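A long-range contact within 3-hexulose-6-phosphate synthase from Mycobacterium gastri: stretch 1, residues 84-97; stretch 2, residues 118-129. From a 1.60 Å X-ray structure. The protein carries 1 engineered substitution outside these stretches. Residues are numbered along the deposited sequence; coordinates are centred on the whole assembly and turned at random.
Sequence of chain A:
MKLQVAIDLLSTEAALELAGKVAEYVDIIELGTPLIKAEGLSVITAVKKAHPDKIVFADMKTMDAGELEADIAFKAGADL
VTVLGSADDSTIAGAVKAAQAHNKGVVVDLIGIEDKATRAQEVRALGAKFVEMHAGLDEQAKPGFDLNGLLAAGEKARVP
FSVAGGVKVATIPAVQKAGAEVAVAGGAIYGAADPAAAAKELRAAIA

Stretch 1, residues 84-97: LGSADDSTIAGAVK
Stretch 2 118-129: TRAQEVRALGAK

Two helices of one chain, 89-97 and the one that begins before Thr 118, pack with their N-to-C directions 47° apart (signed crossing angle -47°) and their axes 10.5 Å apart at closest approach. The register is read from two nearest CA pairs: the CA atoms of Gly 85 and Arg 119 lie 7.0 Å apart, those of Val 96 and Gly 127 5.9 Å. Together the stretches bury 433 Å². Stretch 1 enters through a type I turn from Leu 84 to Ala 87. Asp 88 then caps the helix: with chi1 t (-167°) and chi2 79°, its OD2 accepts from Ser 90 N at 3.0 Å and from Ser 90 OG (rotamer p) at 2.6 Å.

Arg 119 makes the polar half of the contact. Its CB points toward stretch 1, and the chi sequence t, p, t (-173°, 51°, 173°) with chi4 161° brings the guanidinium edge to its acceptors. Arg 119 NE donates to Gly 85 O at 2.8 Å, and NH2 reaches the same Gly 85 O at 3.1 Å. On Asp 89, one oxygen, OD1, takes bonds from both Arg 119 NH1 and NH2, each 2.9 Å, in a salt bridge. The CB of Asp 89 points sideways; chi1 m (-74°) and chi2 -2° bring its carboxylate nearer. From within its own helix, Glu 122 adds a second salt bridge, OE1 to Arg 119 NH1 at 3.1 Å.

The apolar half follows one face of helix 89-97. The CA-to-CB bond of Ile 92 points toward stretch 2; with chi1 m and chi2 t (-66°, 174°) its CD1 meets Val 123 CG1 at 3.6 Å, with Val 123 at chi1 -54° (m), and its CG2 lies 4.0 Å from Leu 126 CD1. Leu 126, also m and t (-64°, 173°), brings its CD1 to 3.8 Å from Asp 89 OD1.

One turn beyond Ile 92, Val 96 (chi1 t, 167°) places CG2 3.5 Å from Leu 126 O. Gly 127, phi/psi 114/5, is the first residue to leave helical angles, in a Schellman motif: Gly 127 N bonds Arg 124 O at 3.0 Å, and Ala 128 N weakly bonds Val 123 O at 3.3 Å. Glycine suits this site twice over, since a CB would be jammed against the preceding carbonyl and would clash with Val 96 CG1, 2.6 Å away.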

ATOM      1  N   LEU A  84      -3.049   5.625  -4.370  1.00  5.15           N
ATOM      2  CA  LEU A  84      -2.047   5.596  -5.435  1.00  6.80           C
ATOM      3  C   LEU A  84      -2.626   5.979  -6.791  1.00  7.44           C
ATOM      4  O   LEU A  84      -3.734   5.579  -7.140  1.00  8.20           O
ATOM      5  CB  LEU A  84      -1.423   4.203  -5.548  1.00  8.29           C
ATOM      6  CG  LEU A  84      -0.557   3.752  -4.375  1.00  9.12           C
ATOM      7  CD1 LEU A  84      -0.056   2.328  -4.615  1.00 10.61           C
ATOM      8  CD2 LEU A  84       0.615   4.715  -4.219  1.00 10.46           C
ATOM      9  N   GLY A  85      -1.867   6.761  -7.553  1.00  7.58           N
ATOM     10  CA  GLY A  85      -2.318   7.146  -8.877  1.00  7.67           C
ATOM     11  C   GLY A  85      -2.409   5.925  -9.779  1.00  8.95           C
ATOM     12  O   GLY A  85      -3.089   5.946 -10.804  1.00  9.45           O
ATOM     13  N   SER A  86      -1.714   4.859  -9.394  1.00  9.14           N
ATOM     14  CA  SER A  86      -1.716   3.615 -10.159  1.00  9.24           C
ATOM     15  C   SER A  86      -2.994   2.810  -9.926  1.00  9.17           C
ATOM     16  O   SER A  86      -3.257   1.836 -10.631  1.00  9.22           O
ATOM     17  CB  SER A  86      -0.516   2.760  -9.769  1.00 10.86           C
ATOM     18  OG  SER A  86      -0.524   2.517  -8.376  1.00 15.11           O
ATOM     19  N   ALA A  87      -3.780   3.210  -8.933  1.00  8.22           N
ATOM     20  CA  ALA A  87      -5.024   2.515  -8.628  1.00  8.07           C
ATOM     21  C   ALA A  87      -6.059   2.750  -9.719  1.00  7.50           C
ATOM     22  O   ALA A  87      -5.966   3.705 -10.490  1.00  8.97           O
ATOM     23  CB  ALA A  87      -5.576   2.988  -7.289  1.00  7.53           C
ATOM     24  N   ASP A  88      -7.043   1.863  -9.787  1.00  8.93           N
ATOM     25  CA  ASP A  88      -8.108   1.982 -10.771  1.00  9.33           C
ATOM     26  C   ASP A  88      -8.847   3.293 -10.520  1.00 10.11           C
ATOM     27  O   ASP A  88      -8.906   3.764  -9.386  1.00  9.81           O
ATOM     28  CB  ASP A  88      -9.082   0.814 -10.615  1.00 12.76           C
ATOM     29  CG  ASP A  88     -10.033   0.694 -11.780  1.00 15.38           C
ATOM     30  OD1 ASP A  88      -9.612   0.162 -12.826  1.00 18.72           O
ATOM     31  OD2 ASP A  88     -11.193   1.138 -11.652  1.00 15.63           O
ATOM     32  N   ASP A  89      -9.414   3.887 -11.565  1.00 10.61           N
ATOM     33  CA  ASP A  89     -10.156   5.129 -11.385  1.00 10.46           C
ATOM     34  C   ASP A  89     -11.286   4.930 -10.377  1.00 10.01           C
ATOM     35  O   ASP A  89     -11.576   5.820  -9.581  1.00 10.27           O
ATOM     36  CB  ASP A  89     -10.750   5.609 -12.715  1.00 12.09           C
ATOM     37  CG  ASP A  89      -9.711   6.201 -13.648  1.00 15.21           C
ATOM     38  OD1 ASP A  89      -8.526   6.282 -13.267  1.00 11.97           O
ATOM     39  OD2 ASP A  89     -10.092   6.594 -14.772  1.00 17.12           O
ATOM     40  N   SER A  90     -11.925   3.762 -10.412  1.00 10.01           N
ATOM     41  CA  SER A  90     -13.032   3.481  -9.502  1.00 10.10           C
ATOM     42  C   SER A  90     -12.576   3.460  -8.046  1.00  9.31           C
ATOM     43  O   SER A  90     -13.351   3.770  -7.143  1.00  8.87           O
ATOM     44  CB  SER A  90     -13.702   2.148  -9.864  1.00 10.64           C
ATOM     45  OG  SER A  90     -12.831   1.053  -9.650  1.00 12.79           O
ATOM     46  N   THR A  91     -11.315   3.103  -7.822  1.00  8.94           N
ATOM     47  CA  THR A  91     -10.761   3.064  -6.475  1.00  8.51           C
ATOM     48  C   THR A  91     -10.578   4.494  -5.968  1.00  8.23           C
ATOM     49  O   THR A  91     -10.907   4.815  -4.823  1.00  7.06           O
ATOM     50  CB  THR A  91      -9.410   2.325  -6.473  1.00  6.96           C
ATOM     51  OG1 THR A  91      -9.627   0.955  -6.831  1.00  9.29           O
ATOM     52  CG2 THR A  91      -8.748   2.395  -5.097  1.00  8.32           C
ATOM     53  N   ILE A  92     -10.051   5.356  -6.830  1.00  8.43           N
ATOM     54  CA  ILE A  92      -9.856   6.744  -6.460  1.00  7.77           C
ATOM     55  C   ILE A  92     -11.226   7.383  -6.259  1.00  7.75           C
ATOM     56  O   ILE A  92     -11.428   8.152  -5.321  1.00  8.65           O
ATOM     57  CB  ILE A  92      -9.067   7.499  -7.549  1.00  8.47           C
ATOM     58  CG1 ILE A  92      -7.645   6.930  -7.615  1.00  9.23           C
ATOM     59  CG2 ILE A  92      -9.047   8.991  -7.242  1.00  8.36           C
ATOM     60  CD1 ILE A  92      -6.788   7.477  -8.741  1.00  9.45           C
ATOM     61  N   ALA A  93     -12.170   7.048  -7.134  1.00  7.49           N
ATOM     62  CA  ALA A  93     -13.520   7.590  -7.033  1.00  7.84           C
ATOM     63  C   ALA A  93     -14.155   7.207  -5.696  1.00  7.60           C
ATOM     64  O   ALA A  93     -14.849   8.011  -5.081  1.00  8.68           O
ATOM     65  CB  ALA A  93     -14.380   7.078  -8.185  1.00  8.68           C
ATOM     66  N   GLY A  94     -13.912   5.974  -5.258  1.00  9.25           N
ATOM     67  CA  GLY A  94     -14.461   5.503  -4.001  1.00  7.18           C
ATOM     68  C   GLY A  94     -13.888   6.267  -2.823  1.00  8.28           C
ATOM     69  O   GLY A  94     -14.609   6.615  -1.888  1.00  7.19           O
ATOM     70  N   ALA A  95     -12.584   6.518  -2.860  1.00  6.10           N
ATOM     71  CA  ALA A  95     -11.934   7.262  -1.791  1.00  7.44           C
ATOM     72  C   ALA A  95     -12.489   8.686  -1.767  1.00  8.87           C
ATOM     73  O   ALA A  95     -12.749   9.245  -0.700  1.00  9.70           O
ATOM     74  CB  ALA A  95     -10.428   7.289  -2.011  1.00  7.79           C
ATOM     75  N   VAL A  96     -12.666   9.274  -2.947  1.00  8.10           N
ATOM     76  CA  VAL A  96     -13.197  10.627  -3.041  1.00  8.45           C
ATOM     77  C   VAL A  96     -14.616  10.687  -2.470  1.00  8.19           C
ATOM     78  O   VAL A  96     -14.989  11.661  -1.815  1.00 10.40           O
ATOM     79  CB  VAL A  96     -13.190  11.125  -4.509  1.00  8.52           C
ATOM     80  CG1 VAL A  96     -14.031  12.393  -4.647  1.00 10.30           C
ATOM     81  CG2 VAL A  96     -11.751  11.409  -4.946  1.00  9.18           C
ATOM     82  N   LYS A  97     -15.397   9.636  -2.699  1.00  8.66           N
ATOM     83  CA  LYS A  97     -16.766   9.593  -2.193  1.00  9.30           C
ATOM     84  C   LYS A  97     -16.734   9.616  -0.663  1.00  9.66           C
ATOM     85  O   LYS A  97     -17.530  10.310  -0.022  1.00  8.88           O
ATOM     86  CB  LYS A  97     -17.469   8.334  -2.705  1.00  9.73           C
ATOM     87  CG  LYS A  97     -18.975   8.341  -2.532  1.00 16.38           C
ATOM     88  CD  LYS A  97     -19.589   7.156  -3.260  1.00 19.28           C
ATOM     89  CE  LYS A  97     -21.102   7.235  -3.271  1.00 25.03           C
ATOM     90  NZ  LYS A  97     -21.711   6.063  -3.966  1.00 27.07           N
ATOM     91  N   THR A 118       0.110  13.964 -16.788  1.00  8.72           N
ATOM     92  CA  THR A 118      -1.097  13.440 -17.411  1.00  9.03           C
ATOM     93  C   THR A 118      -2.000  12.767 -16.386  1.00  8.38           C
ATOM     94  O   THR A 118      -3.197  13.048 -16.322  1.00  8.39           O
ATOM     95  CB  THR A 118      -0.750  12.430 -18.528  1.00 10.03           C
ATOM     96  OG1 THR A 118      -0.203  13.145 -19.640  1.00 11.21           O
ATOM     97  CG2 THR A 118      -1.992  11.665 -18.990  1.00  9.24           C
ATOM     98  N   ARG A 119      -1.430  11.887 -15.572  1.00  8.98           N
ATOM     99  CA  ARG A 119      -2.232  11.194 -14.578  1.00  7.99           C
ATOM    100  C   ARG A 119      -2.816  12.184 -13.580  1.00  8.86           C
ATOM    101  O   ARG A 119      -3.940  12.009 -13.125  1.00  8.33           O
ATOM    102  CB  ARG A 119      -1.397  10.130 -13.861  1.00  7.63           C
ATOM    103  CG  ARG A 119      -2.204   9.242 -12.924  1.00  7.73           C
ATOM    104  CD  ARG A 119      -3.437   8.659 -13.614  1.00  8.87           C
ATOM    105  NE  ARG A 119      -4.121   7.685 -12.764  1.00  7.39           N
ATOM    106  CZ  ARG A 119      -5.382   7.295 -12.930  1.00  7.33           C
ATOM    107  NH1 ARG A 119      -6.117   7.795 -13.914  1.00  8.05           N
ATOM    108  NH2 ARG A 119      -5.911   6.399 -12.106  1.00  8.46           N
ATOM    109  N   ALA A 120      -2.063  13.235 -13.265  1.00  8.06           N
ATOM    110  CA  ALA A 120      -2.537  14.252 -12.326  1.00  9.50           C
ATOM    111  C   ALA A 120      -3.859  14.853 -12.798  1.00  8.15           C
ATOM    112  O   ALA A 120      -4.804  14.996 -12.017  1.00  8.95           O
ATOM    113  CB  ALA A 120      -1.491  15.355 -12.174  1.00  7.77           C
ATOM    114  N   GLN A 121      -3.918  15.215 -14.076  1.00  8.68           N
ATOM    115  CA  GLN A 121      -5.123  15.801 -14.645  1.00  9.47           C
ATOM    116  C   GLN A 121      -6.281  14.823 -14.594  1.00  9.57           C
ATOM    117  O   GLN A 121      -7.415  15.202 -14.302  1.00 10.90           O
ATOM    118  CB  GLN A 121      -4.865  16.234 -16.091  1.00 11.51           C
ATOM    119  CG  GLN A 121      -4.210  17.596 -16.187  1.00 17.46           C
ATOM    120  CD  GLN A 121      -5.161  18.717 -15.800  1.00 21.66           C
ATOM    121  OE1 GLN A 121      -4.735  19.778 -15.347  1.00 22.49           O
ATOM    122  NE2 GLN A 121      -6.457  18.491 -15.998  1.00 22.09           N
ATOM    123  N   GLU A 122      -5.995  13.558 -14.874  1.00  8.11           N
ATOM    124  CA  GLU A 122      -7.029  12.536 -14.850  1.00  8.32           C
ATOM    125  C   GLU A 122      -7.624  12.340 -13.458  1.00  7.98           C
ATOM    126  O   GLU A 122      -8.845  12.272 -13.307  1.00 10.51           O
ATOM    127  CB  GLU A 122      -6.466  11.213 -15.371  1.00  7.28           C
ATOM    128  CG  GLU A 122      -6.204  11.235 -16.871  1.00  8.96           C
ATOM    129  CD  GLU A 122      -5.432  10.034 -17.358  1.00  8.51           C
ATOM    130  OE1 GLU A 122      -5.195   9.104 -16.563  1.00  8.68           O
ATOM    131  OE2 GLU A 122      -5.066  10.015 -18.553  1.00 10.12           O
ATOM    132  N   VAL A 123      -6.773  12.260 -12.439  1.00  9.75           N
ATOM    133  CA  VAL A 123      -7.279  12.045 -11.083  1.00  9.54           C
ATOM    134  C   VAL A 123      -7.886  13.305 -10.480  1.00 12.18           C
ATOM    135  O   VAL A 123      -8.726  13.226  -9.584  1.00 11.74           O
ATOM    136  CB  VAL A 123      -6.182  11.484 -10.143  1.00 10.27           C
ATOM    137  CG1 VAL A 123      -5.586  10.225 -10.752  1.00  9.72           C
ATOM    138  CG2 VAL A 123      -5.116  12.532  -9.882  1.00  7.45           C
ATOM    139  N   ARG A 124      -7.469  14.467 -10.971  1.00 11.55           N
ATOM    140  CA  ARG A 124      -8.034  15.719 -10.480  1.00 13.72           C
ATOM    141  C   ARG A 124      -9.505  15.713 -10.873  1.00 13.64           C
ATOM    142  O   ARG A 124     -10.370  16.141 -10.108  1.00 15.17           O
ATOM    143  CB  ARG A 124      -7.334  16.918 -11.127  1.00 13.32           C
ATOM    144  CG  ARG A 124      -8.088  18.243 -10.980  1.00 16.67           C
ATOM    145  CD  ARG A 124      -8.218  18.673  -9.529  1.00 17.76           C
ATOM    146  NE  ARG A 124      -8.985  19.914  -9.391  1.00 21.17           N
ATOM    147  CZ  ARG A 124     -10.306  20.008  -9.538  1.00 21.28           C
ATOM    148  NH1 ARG A 124     -11.030  18.935  -9.828  1.00 22.21           N
ATOM    149  NH2 ARG A 124     -10.907  21.182  -9.388  1.00 21.86           N
ATOM    150  N   ALA A 125      -9.779  15.212 -12.074  1.00 13.07           N
ATOM    151  CA  ALA A 125     -11.138  15.138 -12.586  1.00 14.22           C
ATOM    152  C   ALA A 125     -11.987  14.196 -11.742  1.00 14.44           C
ATOM    153  O   ALA A 125     -13.211  14.328 -11.700  1.00 16.05           O
ATOM    154  CB  ALA A 125     -11.125  14.672 -14.034  1.00 15.09           C
ATOM    155  N   LEU A 126     -11.336  13.246 -11.075  1.00 14.58           N
ATOM    156  CA  LEU A 126     -12.038  12.286 -10.228  1.00 15.63           C
ATOM    157  C   LEU A 126     -12.323  12.848  -8.839  1.00 16.37           C
ATOM    158  O   LEU A 126     -13.026  12.219  -8.049  1.00 17.10           O
ATOM    159  CB  LEU A 126     -11.235  10.990 -10.098  1.00 15.54           C
ATOM    160  CG  LEU A 126     -11.000  10.172 -11.373  1.00 14.34           C
ATOM    161  CD1 LEU A 126     -10.049   9.028 -11.072  1.00 15.21           C
ATOM    162  CD2 LEU A 126     -12.326   9.648 -11.910  1.00 14.61           C
ATOM    163  N   GLY A 127     -11.761  14.015  -8.535  1.00 16.26           N
ATOM    164  CA  GLY A 127     -12.013  14.634  -7.243  1.00 15.23           C
ATOM    165  C   GLY A 127     -10.876  14.780  -6.247  1.00 16.34           C
ATOM    166  O   GLY A 127     -11.107  15.212  -5.119  1.00 15.42           O
ATOM    167  N   ALA A 128      -9.656  14.428  -6.633  1.00 13.17           N
ATOM    168  CA  ALA A 128      -8.532  14.563  -5.712  1.00 14.28           C
ATOM    169  C   ALA A 128      -8.347  16.033  -5.322  1.00 14.66           C
ATOM    170  O   ALA A 128      -8.524  16.922  -6.153  1.00 14.25           O
ATOM    171  CB  ALA A 128      -7.258  14.029  -6.361  1.00 15.93           C
ATOM    172  N   LYS A 129      -8.010  16.292  -4.058  1.00 14.99           N
ATOM    173  CA  LYS A 129      -7.784  17.664  -3.600  1.00 15.41           C
ATOM    174  C   LYS A 129      -6.504  18.158  -4.261  1.00 16.64           C
ATOM    175  O   LYS A 129      -6.456  19.244  -4.849  1.00 16.96           O
ATOM    176  CB  LYS A 129      -7.653  17.704  -2.074  1.00 18.62           C
ATOM    177  CG  LYS A 129      -8.918  17.285  -1.341  1.00 20.15           C
ATOM    178  CD  LYS A 129     -10.093  18.184  -1.716  1.00 23.06           C
ATOM    179  CE  LYS A 129     -11.374  17.754  -1.020  1.00 23.07           C
ATOM    180  NZ  LYS A 129     -12.530  18.589  -1.451  1.00 24.64           N
TER